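Long-range contacts in structural polyprotein, VP1 (Israeli acute paralysis virus, PDB 5CDD), which probably serves as a structural subunit of the viral capsid, forming part of the shell together with the other products of the polyprotein: residues W53-N58 / T174-I179; C108-F113 / L168-N173. One frame throughout, in Å; residues are numbered along the deposited sequence.

Overall arrangement
Both contacts join antiparallel strands of one jelly-roll domain, each in a different sheet. Interaction 1 pairs strand 47-55 with strand 176-184, and interaction 2 pairs strand 110-116 with strand 166-172. Strands 166-172 and 176-184 follow each other in the chain, so the short link 173-175 carries it from one sheet to the other. The centres of the two contacts are about 10 Å apart. Between the sheets the rings of Trp53 and Tyr170 meet at about 50°. Nearer the link, Thr174 OG1 lies 3.1 Å from Cys108 SG, and Asn58 CA comes within 3.3 Å of Phe171 CE1. The sheets are thus joined here by the chain itself and by side chains packed between them.

Interaction 1. Residues W53-N58 / T174-I179; sequences WILQAN and TSTTQI
Trp53 and Gln178 sit opposite each other on one face of the strand pair; their side chains cross obliquely, with the indole and amide planes 16° apart. With CG anti to its backbone N (chi1 -168°), the Trp53 side chain leaves its strand beside its own carbonyl carbon, and CD1 of Leu55, from the same strand, rests over one face of the ring near the rim. Leu55 CB in turn stands 3.8 Å from Thr176 OG1 across the gap. This face looks into the domain, where the indole packs on Phe96. Ile54 and Thr177 occupy the other face, with little contact between their side chains. Underneath run antiparallel backbone bonds: Trp53 N to Gln178 O is 2.8 Å, and Leu55 N to Thr176 O is 3.0 Å. The return bond from Thr176 N to Leu55 O is weak. Ser175 OG also donates to Leu55 O, at 2.8 Å and close to the carbonyl plane. Farther on, Ala57 CB sits 3.7 Å from Thr174 C. On its other edge strand 176-184 bonds to strand 87-98 and its neighbouring loop. Backbone bonds thus set the register, and Leu55 O is gripped by the Ser175 hydroxyl as well as, weakly, by Thr176 N.

Interaction 2. Residues C108-F113 / L168-N173; sequences CYIRSF and LMYFSN
The amide of Asn173 lies over one face of the Tyr109 ring, the two planes 33° apart, with Asn173 CG 3.5 Å from Tyr109 CE2. The same amide is held by its polar ends: OD1 accepts Tyr109 N at 3.2 Å, the donor standing above the carbonyl plane, while ND2 bonds to Thr107 O. Tyr109 OH reaches the edge of the Phe171 ring, in its plane and 3.8 Å from Phe171 CE2; Arg111 CB also meets that rim. Phe113 lies side by side with Phe171, pointing the same way, and Phe171 CB is at its edge. Phe113 CZ lies over the rim of one face of the Arg111 guanidinium, whose NH2 is at the Phe113 edge, in the ring plane. Met169 CE comes obliquely to Phe113 CD2 at 3.7 Å. Leu300 of another capsid polyprotein chain packs on both phenylalanines. On the opposite face, turned into the domain, Ile110 CG2 meets the Tyr170 ring obliquely, 3.3 Å from Tyr170 CZ. Backbone bonds fix the register, among them Arg111 N to Phe171 O at 2.8 Å and Phe113 N to Met169 O at 2.9 Å. Strand order 61-62, 166-172, 110-116, 131-133 matches the C-H-E-F sheet of the viral jelly roll, making this its central H-E pairing.

Interaction 1. Residues W53-N58 / T174-I179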
# COMPACT_ATOMS: atom_id res chain seq x y z
N TRP A 53 39.16 -26.32 14.46
CA TRP A 53 38.88 -27.67 14.01
C TRP A 53 39.80 -27.99 12.84
O TRP A 53 39.60 -27.49 11.73
CB TRP A 53 37.41 -27.79 13.59
CG TRP A 53 36.97 -29.21 13.38
CD1 TRP A 53 37.35 -30.30 14.11
CD2 TRP A 53 36.03 -29.68 12.41
NE1 TRP A 53 36.69 -31.42 13.66
CE2 TRP A 53 35.88 -31.07 12.61
CE3 TRP A 53 35.29 -29.06 11.39
CZ2 TRP A 53 35.01 -31.85 11.83
CZ3 TRP A 53 34.43 -29.84 10.61
CH2 TRP A 53 34.31 -31.22 10.84
N ILE A 54 40.81 -28.81 13.10
CA ILE A 54 41.78 -29.18 12.08
C ILE A 54 41.33 -30.37 11.25
O ILE A 54 40.90 -31.40 11.78
CB ILE A 54 43.14 -29.49 12.72
CG1 ILE A 54 43.57 -28.31 13.60
CG2 ILE A 54 44.18 -29.74 11.64
CD1 ILE A 54 44.81 -28.56 14.41
N LEU A 55 41.42 -30.22 9.93
CA LEU A 55 41.03 -31.27 9.00
C LEU A 55 42.01 -31.35 7.84
O LEU A 55 42.65 -30.36 7.48
CB LEU A 55 39.63 -31.01 8.45
CG LEU A 55 38.47 -31.06 9.44
CD1 LEU A 55 37.18 -30.79 8.69
CD2 LEU A 55 38.42 -32.42 10.11
N GLN A 56 42.11 -32.53 7.23
CA GLN A 56 42.99 -32.73 6.10
C GLN A 56 42.24 -32.55 4.80
O GLN A 56 41.01 -32.47 4.79
CB GLN A 56 43.60 -34.14 6.16
CG GLN A 56 44.43 -34.39 7.40
CD GLN A 56 44.89 -35.83 7.49
OE1 GLN A 56 44.08 -36.75 7.59
NE2 GLN A 56 46.20 -36.04 7.46
N ALA A 57 42.97 -32.49 3.70
CA ALA A 57 42.37 -32.30 2.38
C ALA A 57 41.59 -33.53 1.93
O ALA A 57 41.79 -34.63 2.45
CB ALA A 57 43.45 -31.97 1.36
N ASN A 58 40.69 -33.33 0.98
CA ASN A 58 39.86 -34.40 0.43
C ASN A 58 39.39 -35.44 1.43
O ASN A 58 39.36 -36.63 1.12
CB ASN A 58 40.62 -35.11 -0.70
CG ASN A 58 41.10 -34.15 -1.77
OD1 ASN A 58 41.81 -33.18 -1.48
ND2 ASN A 58 40.74 -34.42 -3.02
N THR A 174 41.13 -28.75 0.33
CA THR A 174 42.40 -28.36 0.91
C THR A 174 42.35 -28.61 2.40
O THR A 174 41.28 -28.79 2.96
CB THR A 174 42.67 -26.87 0.68
OG1 THR A 174 41.75 -26.09 1.46
CG2 THR A 174 42.48 -26.54 -0.80
N SER A 175 43.51 -28.60 3.05
CA SER A 175 43.57 -28.82 4.48
C SER A 175 43.04 -27.56 5.13
O SER A 175 43.52 -26.45 4.86
CB SER A 175 45.01 -29.06 4.90
OG SER A 175 45.05 -29.74 6.14
N THR A 176 42.04 -27.72 5.98
CA THR A 176 41.42 -26.58 6.65
C THR A 176 41.55 -26.53 8.16
O THR A 176 41.97 -27.49 8.81
CB THR A 176 39.92 -26.49 6.31
OG1 THR A 176 39.28 -27.73 6.63
CG2 THR A 176 39.74 -26.20 4.84
N THR A 177 41.19 -25.38 8.70
CA THR A 177 41.21 -25.11 10.12
C THR A 177 40.17 -24.01 10.33
O THR A 177 40.32 -22.90 9.82
CB THR A 177 42.59 -24.63 10.59
OG1 THR A 177 42.52 -24.26 11.97
CG2 THR A 177 43.08 -23.45 9.76
N GLN A 178 39.10 -24.31 11.05
CA GLN A 178 38.05 -23.32 11.26
C GLN A 178 37.47 -23.28 12.66
O GLN A 178 37.62 -24.22 13.45
CB GLN A 178 36.90 -23.54 10.27
CG GLN A 178 37.32 -24.15 8.94
CD GLN A 178 37.26 -25.66 8.95
OE1 GLN A 178 37.71 -26.32 9.89
NE2 GLN A 178 36.72 -26.23 7.89
N ILE A 179 36.80 -22.17 12.96
CA ILE A 179 36.13 -21.99 14.24
C ILE A 179 34.73 -22.51 13.99
O ILE A 179 34.03 -22.05 13.08
CB ILE A 179 36.05 -20.50 14.63
CG1 ILE A 179 37.45 -19.90 14.71
CG2 ILE A 179 35.34 -20.36 15.96
CD1 ILE A 179 37.47 -18.40 14.94

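Interaction 2. Residues C108-F113 / L168-N173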
# COMPACT_ATOMS: atom_id res chain seq x y z
N CYS A 108 40.36 -23.02 -2.83
CA CYS A 108 39.74 -23.71 -1.71
C CYS A 108 38.23 -23.55 -1.67
O CYS A 108 37.71 -22.44 -1.79
CB CYS A 108 40.34 -23.20 -0.40
SG CYS A 108 39.57 -23.88 1.08
N TYR A 109 37.53 -24.67 -1.50
CA TYR A 109 36.07 -24.65 -1.42
C TYR A 109 35.61 -25.62 -0.35
O TYR A 109 36.30 -26.59 -0.03
CB TYR A 109 35.45 -25.00 -2.78
CG TYR A 109 35.65 -26.43 -3.23
CD1 TYR A 109 34.91 -27.47 -2.66
CD2 TYR A 109 36.57 -26.74 -4.23
CE1 TYR A 109 35.08 -28.79 -3.08
CE2 TYR A 109 36.75 -28.06 -4.65
CZ TYR A 109 36.00 -29.07 -4.08
OH TYR A 109 36.17 -30.37 -4.49
N ILE A 110 34.44 -25.35 0.22
CA ILE A 110 33.88 -26.19 1.27
C ILE A 110 32.55 -26.80 0.83
O ILE A 110 31.65 -26.08 0.40
CB ILE A 110 33.64 -25.38 2.56
CG1 ILE A 110 34.92 -24.64 2.97
CG2 ILE A 110 33.17 -26.31 3.67
CD1 ILE A 110 36.07 -25.54 3.34
N ARG A 111 32.43 -28.11 0.96
CA ARG A 111 31.20 -28.83 0.59
C ARG A 111 30.63 -29.51 1.83
O ARG A 111 31.38 -30.05 2.65
CB ARG A 111 31.50 -29.90 -0.47
CG ARG A 111 31.98 -29.38 -1.81
CD ARG A 111 30.82 -28.92 -2.69
NE ARG A 111 29.95 -30.02 -3.12
CZ ARG A 111 30.33 -31.01 -3.94
NH1 ARG A 111 31.56 -31.05 -4.42
NH2 ARG A 111 29.45 -31.94 -4.29
N SER A 112 29.31 -29.48 1.97
CA SER A 112 28.66 -30.14 3.10
C SER A 112 27.51 -30.99 2.57
O SER A 112 26.75 -30.56 1.70
CB SER A 112 28.15 -29.10 4.11
OG SER A 112 27.28 -28.17 3.50
N PHE A 113 27.39 -32.20 3.10
CA PHE A 113 26.35 -33.13 2.67
C PHE A 113 25.59 -33.66 3.88
O PHE A 113 25.86 -33.30 5.02
CB PHE A 113 26.97 -34.32 1.94
CG PHE A 113 27.92 -33.94 0.84
CD1 PHE A 113 27.46 -33.74 -0.46
CD2 PHE A 113 29.27 -33.78 1.11
CE1 PHE A 113 28.35 -33.40 -1.48
CE2 PHE A 113 30.16 -33.43 0.10
CZ PHE A 113 29.70 -33.24 -1.20
N LEU A 168 25.29 -34.24 9.52
CA LEU A 168 26.08 -33.49 8.55
C LEU A 168 27.43 -34.15 8.24
O LEU A 168 28.02 -34.81 9.09
CB LEU A 168 26.32 -32.07 9.05
CG LEU A 168 27.06 -31.13 8.11
CD1 LEU A 168 26.12 -30.69 7.00
CD2 LEU A 168 27.57 -29.92 8.87
N MET A 169 27.90 -33.95 7.01
CA MET A 169 29.19 -34.48 6.59
C MET A 169 29.96 -33.33 5.96
O MET A 169 29.50 -32.69 5.02
CB MET A 169 29.02 -35.61 5.59
CG MET A 169 30.34 -36.20 5.14
SD MET A 169 30.15 -37.72 4.22
CE MET A 169 29.75 -37.09 2.58
N TYR A 170 31.16 -33.07 6.49
CA TYR A 170 32.00 -31.98 6.03
C TYR A 170 33.04 -32.41 5.00
O TYR A 170 33.50 -33.55 5.00
CB TYR A 170 32.71 -31.37 7.23
CG TYR A 170 33.17 -29.95 7.03
CD1 TYR A 170 32.26 -28.91 6.94
CD2 TYR A 170 34.53 -29.65 6.96
CE1 TYR A 170 32.68 -27.60 6.78
CE2 TYR A 170 34.97 -28.34 6.80
CZ TYR A 170 34.04 -27.32 6.71
OH TYR A 170 34.46 -26.02 6.56
N PHE A 171 33.42 -31.49 4.12
CA PHE A 171 34.42 -31.79 3.10
C PHE A 171 35.08 -30.54 2.52
O PHE A 171 34.43 -29.52 2.34
CB PHE A 171 33.80 -32.59 1.95
CG PHE A 171 34.79 -32.92 0.86
CD1 PHE A 171 35.67 -33.99 1.00
CD2 PHE A 171 34.88 -32.12 -0.28
CE1 PHE A 171 36.63 -34.26 0.03
CE2 PHE A 171 35.83 -32.38 -1.26
CZ PHE A 171 36.71 -33.45 -1.10
N SER A 172 36.36 -30.65 2.22
CA SER A 172 37.11 -29.55 1.62
C SER A 172 38.23 -30.14 0.78
O SER A 172 38.76 -31.21 1.11
CB SER A 172 37.70 -28.64 2.71
OG SER A 172 38.39 -27.53 2.15
N ASN A 173 38.59 -29.47 -0.31
CA ASN A 173 39.65 -29.98 -1.16
C ASN A 173 41.05 -29.66 -0.63
O ASN A 173 42.03 -30.25 -1.07
CB ASN A 173 39.49 -29.44 -2.60
CG ASN A 173 39.61 -27.93 -2.67
OD1 ASN A 173 39.44 -27.24 -1.68
ND2 ASN A 173 39.88 -27.41 -3.86